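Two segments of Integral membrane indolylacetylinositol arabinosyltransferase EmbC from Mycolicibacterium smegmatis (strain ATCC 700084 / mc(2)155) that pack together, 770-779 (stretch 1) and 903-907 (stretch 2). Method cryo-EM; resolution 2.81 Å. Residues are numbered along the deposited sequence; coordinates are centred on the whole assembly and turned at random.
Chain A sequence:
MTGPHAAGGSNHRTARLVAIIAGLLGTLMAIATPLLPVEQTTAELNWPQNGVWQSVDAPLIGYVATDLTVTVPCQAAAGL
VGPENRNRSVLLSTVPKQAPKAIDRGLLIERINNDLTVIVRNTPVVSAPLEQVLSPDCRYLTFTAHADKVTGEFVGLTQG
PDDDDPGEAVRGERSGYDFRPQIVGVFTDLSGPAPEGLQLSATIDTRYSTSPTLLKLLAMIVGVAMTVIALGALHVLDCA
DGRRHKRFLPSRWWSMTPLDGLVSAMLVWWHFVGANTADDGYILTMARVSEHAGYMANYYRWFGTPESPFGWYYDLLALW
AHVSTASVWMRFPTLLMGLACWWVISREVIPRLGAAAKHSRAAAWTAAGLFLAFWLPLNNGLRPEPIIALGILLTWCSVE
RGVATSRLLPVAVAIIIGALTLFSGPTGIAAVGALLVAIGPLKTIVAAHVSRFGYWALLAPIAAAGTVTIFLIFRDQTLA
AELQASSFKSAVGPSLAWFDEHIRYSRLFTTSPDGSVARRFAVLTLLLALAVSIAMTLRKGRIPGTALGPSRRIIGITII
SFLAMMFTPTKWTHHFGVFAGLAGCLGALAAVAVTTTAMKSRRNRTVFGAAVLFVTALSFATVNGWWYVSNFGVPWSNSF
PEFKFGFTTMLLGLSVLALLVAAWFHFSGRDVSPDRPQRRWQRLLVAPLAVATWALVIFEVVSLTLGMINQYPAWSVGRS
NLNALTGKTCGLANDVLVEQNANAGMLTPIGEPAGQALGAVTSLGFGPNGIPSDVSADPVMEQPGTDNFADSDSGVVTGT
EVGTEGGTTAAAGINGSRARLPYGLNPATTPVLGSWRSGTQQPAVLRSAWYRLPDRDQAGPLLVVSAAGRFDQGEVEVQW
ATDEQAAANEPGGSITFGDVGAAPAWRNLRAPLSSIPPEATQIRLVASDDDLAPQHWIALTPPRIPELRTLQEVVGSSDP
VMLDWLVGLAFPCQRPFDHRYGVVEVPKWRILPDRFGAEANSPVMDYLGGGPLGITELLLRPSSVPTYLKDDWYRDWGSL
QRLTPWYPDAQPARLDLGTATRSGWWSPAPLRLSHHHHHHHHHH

Stretch 1 (770-779) GIPSDVSADP
Stretch 2 (903-907) APAWR

Two irregular segments of one chain, 770-779 and 903-907, pack through van der Waals contacts, mostly of side chains, with a few backbone oxygens close by: no hydrogen bond crosses between them, and about 340 Å² is buried, both sides summed. The backbones come nearest at Ser776 and Ala905, CA to CA 4.9 Å. Stretch 1 is extended at Ile771 (-131/146), passes through helical phi/psi at 773-775 without regular bonds, and extends again at Ala777 and Asp778 (-137/162). Within the turn, Val775 N makes a weak hydrogen bond to Asp774 OD1 (2.7 Å), with Asp774 chi1 at p. Val775 points toward stretch 2 and, with chi1 t, sets CG1 a tight 3.1 Å from CG of Pro904, whose C-gamma endo ring follows a cis peptide bond. Trp906 (chi1 m, chi2 95°) leaves its backbone sideways, carrying its indole alongside stretch 1; Ile771, chi1 p and chi2 t, reaches it obliquely, CD1 to CZ2 4.1 Å. Ser776 (chi1 m) is buried, its CB 4.4 Å from Trp906 NE1. The methyl of Ala905 fits close to the acidic group, CB to Asp778 OD1 3.6 Å. Asp778 (chi1 m, chi2 -27°) also brings OD2 to 3.2 Å from Trp906 O, but both are acceptors, so this proximity is no hydrogen bond. Ala777 points away.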

# COMPACT_ATOMS: atom_id res chain seq x y z
N GLY A 770 -33.32 -27.44 13.75
CA GLY A 770 -32.85 -26.18 14.28
C GLY A 770 -31.42 -25.85 13.90
O GLY A 770 -30.55 -25.74 14.77
N ILE A 771 -31.16 -25.72 12.60
CA ILE A 771 -29.93 -25.12 12.08
C ILE A 771 -30.35 -24.09 11.03
O ILE A 771 -31.38 -24.28 10.37
CB ILE A 771 -28.96 -26.17 11.51
CG1 ILE A 771 -29.57 -26.95 10.35
CG2 ILE A 771 -28.49 -27.15 12.56
CD1 ILE A 771 -28.56 -27.80 9.63
N PRO A 772 -29.63 -22.98 10.88
CA PRO A 772 -29.91 -22.06 9.77
C PRO A 772 -29.64 -22.70 8.42
O PRO A 772 -28.55 -23.21 8.17
CB PRO A 772 -28.96 -20.89 10.03
CG PRO A 772 -28.72 -20.93 11.47
CD PRO A 772 -28.71 -22.38 11.85
N SER A 773 -30.64 -22.67 7.54
CA SER A 773 -30.53 -23.31 6.24
C SER A 773 -29.75 -22.47 5.23
O SER A 773 -29.45 -22.98 4.14
CB SER A 773 -31.92 -23.61 5.69
OG SER A 773 -32.62 -22.40 5.42
N ASP A 774 -29.42 -21.23 5.56
CA ASP A 774 -28.85 -20.31 4.59
C ASP A 774 -27.32 -20.27 4.64
O ASP A 774 -26.66 -20.31 3.60
CB ASP A 774 -29.44 -18.91 4.79
CG ASP A 774 -29.35 -18.43 6.23
OD1 ASP A 774 -28.89 -19.21 7.10
OD2 ASP A 774 -29.73 -17.27 6.49
N VAL A 775 -26.75 -20.21 5.84
CA VAL A 775 -25.30 -20.08 5.97
C VAL A 775 -24.63 -21.44 5.88
O VAL A 775 -23.57 -21.60 5.25
CB VAL A 775 -24.96 -19.34 7.28
CG1 VAL A 775 -23.45 -19.18 7.44
CG2 VAL A 775 -25.66 -18.00 7.33
N SER A 776 -25.24 -22.46 6.48
CA SER A 776 -24.69 -23.81 6.49
C SER A 776 -24.88 -24.45 5.12
O SER A 776 -25.94 -24.98 4.81
CB SER A 776 -25.36 -24.63 7.59
OG SER A 776 -25.06 -24.10 8.86
N ALA A 777 -23.83 -24.39 4.30
CA ALA A 777 -23.84 -24.99 2.98
C ALA A 777 -22.40 -25.30 2.57
O ALA A 777 -21.51 -24.48 2.78
CB ALA A 777 -24.49 -24.06 1.95
N ASP A 778 -22.20 -26.48 1.99
CA ASP A 778 -20.89 -26.97 1.58
C ASP A 778 -20.99 -27.60 0.20
O ASP A 778 -22.09 -27.94 -0.25
CB ASP A 778 -20.32 -27.99 2.57
CG ASP A 778 -19.72 -27.35 3.79
OD1 ASP A 778 -19.26 -26.19 3.69
OD2 ASP A 778 -19.66 -28.02 4.83
N PRO A 779 -19.85 -27.78 -0.50
CA PRO A 779 -19.86 -28.66 -1.67
C PRO A 779 -20.16 -30.12 -1.31
O PRO A 779 -20.03 -30.52 -0.16
CB PRO A 779 -18.44 -28.52 -2.22
CG PRO A 779 -18.01 -27.18 -1.79
CD PRO A 779 -18.61 -26.98 -0.44
N ALA A 903 -15.95 -21.22 9.97
CA ALA A 903 -17.20 -21.28 10.68
C ALA A 903 -18.17 -20.23 10.21
O ALA A 903 -17.82 -19.05 10.13
CB ALA A 903 -16.93 -21.13 12.16
N PRO A 904 -19.39 -20.63 9.90
CA PRO A 904 -20.03 -21.66 10.69
C PRO A 904 -20.32 -22.96 9.99
O PRO A 904 -21.09 -23.73 10.55
CB PRO A 904 -21.33 -21.02 10.98
CG PRO A 904 -21.66 -20.25 9.73
CD PRO A 904 -20.36 -19.93 9.06
N ALA A 905 -19.75 -23.23 8.83
CA ALA A 905 -20.10 -24.41 8.07
C ALA A 905 -19.70 -25.75 8.55
O ALA A 905 -18.75 -25.88 9.30
CB ALA A 905 -19.65 -24.24 6.68
N TRP A 906 -20.41 -26.77 8.12
CA TRP A 906 -20.00 -28.11 8.59
C TRP A 906 -18.50 -28.34 8.47
O TRP A 906 -17.92 -27.98 7.49
CB TRP A 906 -20.77 -29.19 7.84
CG TRP A 906 -22.24 -29.22 8.05
CD1 TRP A 906 -23.18 -28.64 7.26
CD2 TRP A 906 -22.97 -29.93 9.06
NE1 TRP A 906 -24.43 -28.93 7.71
CE2 TRP A 906 -24.33 -29.71 8.82
CE3 TRP A 906 -22.60 -30.73 10.14
CZ2 TRP A 906 -25.32 -30.26 9.61
CZ3 TRP A 906 -23.57 -31.26 10.94
CH2 TRP A 906 -24.91 -31.02 10.68
N ARG A 907 -17.93 -28.96 9.50
CA ARG A 907 -16.51 -29.28 9.55
C ARG A 907 -16.33 -30.55 10.37
O ARG A 907 -17.29 -31.09 10.93
CB ARG A 907 -15.72 -28.13 10.16
CG ARG A 907 -16.41 -27.45 11.33
CD ARG A 907 -15.83 -26.07 11.60
NE ARG A 907 -16.50 -25.40 12.71
CZ ARG A 907 -15.98 -24.39 13.39
NH1 ARG A 907 -16.67 -23.84 14.39
NH2 ARG A 907 -14.77 -23.93 13.09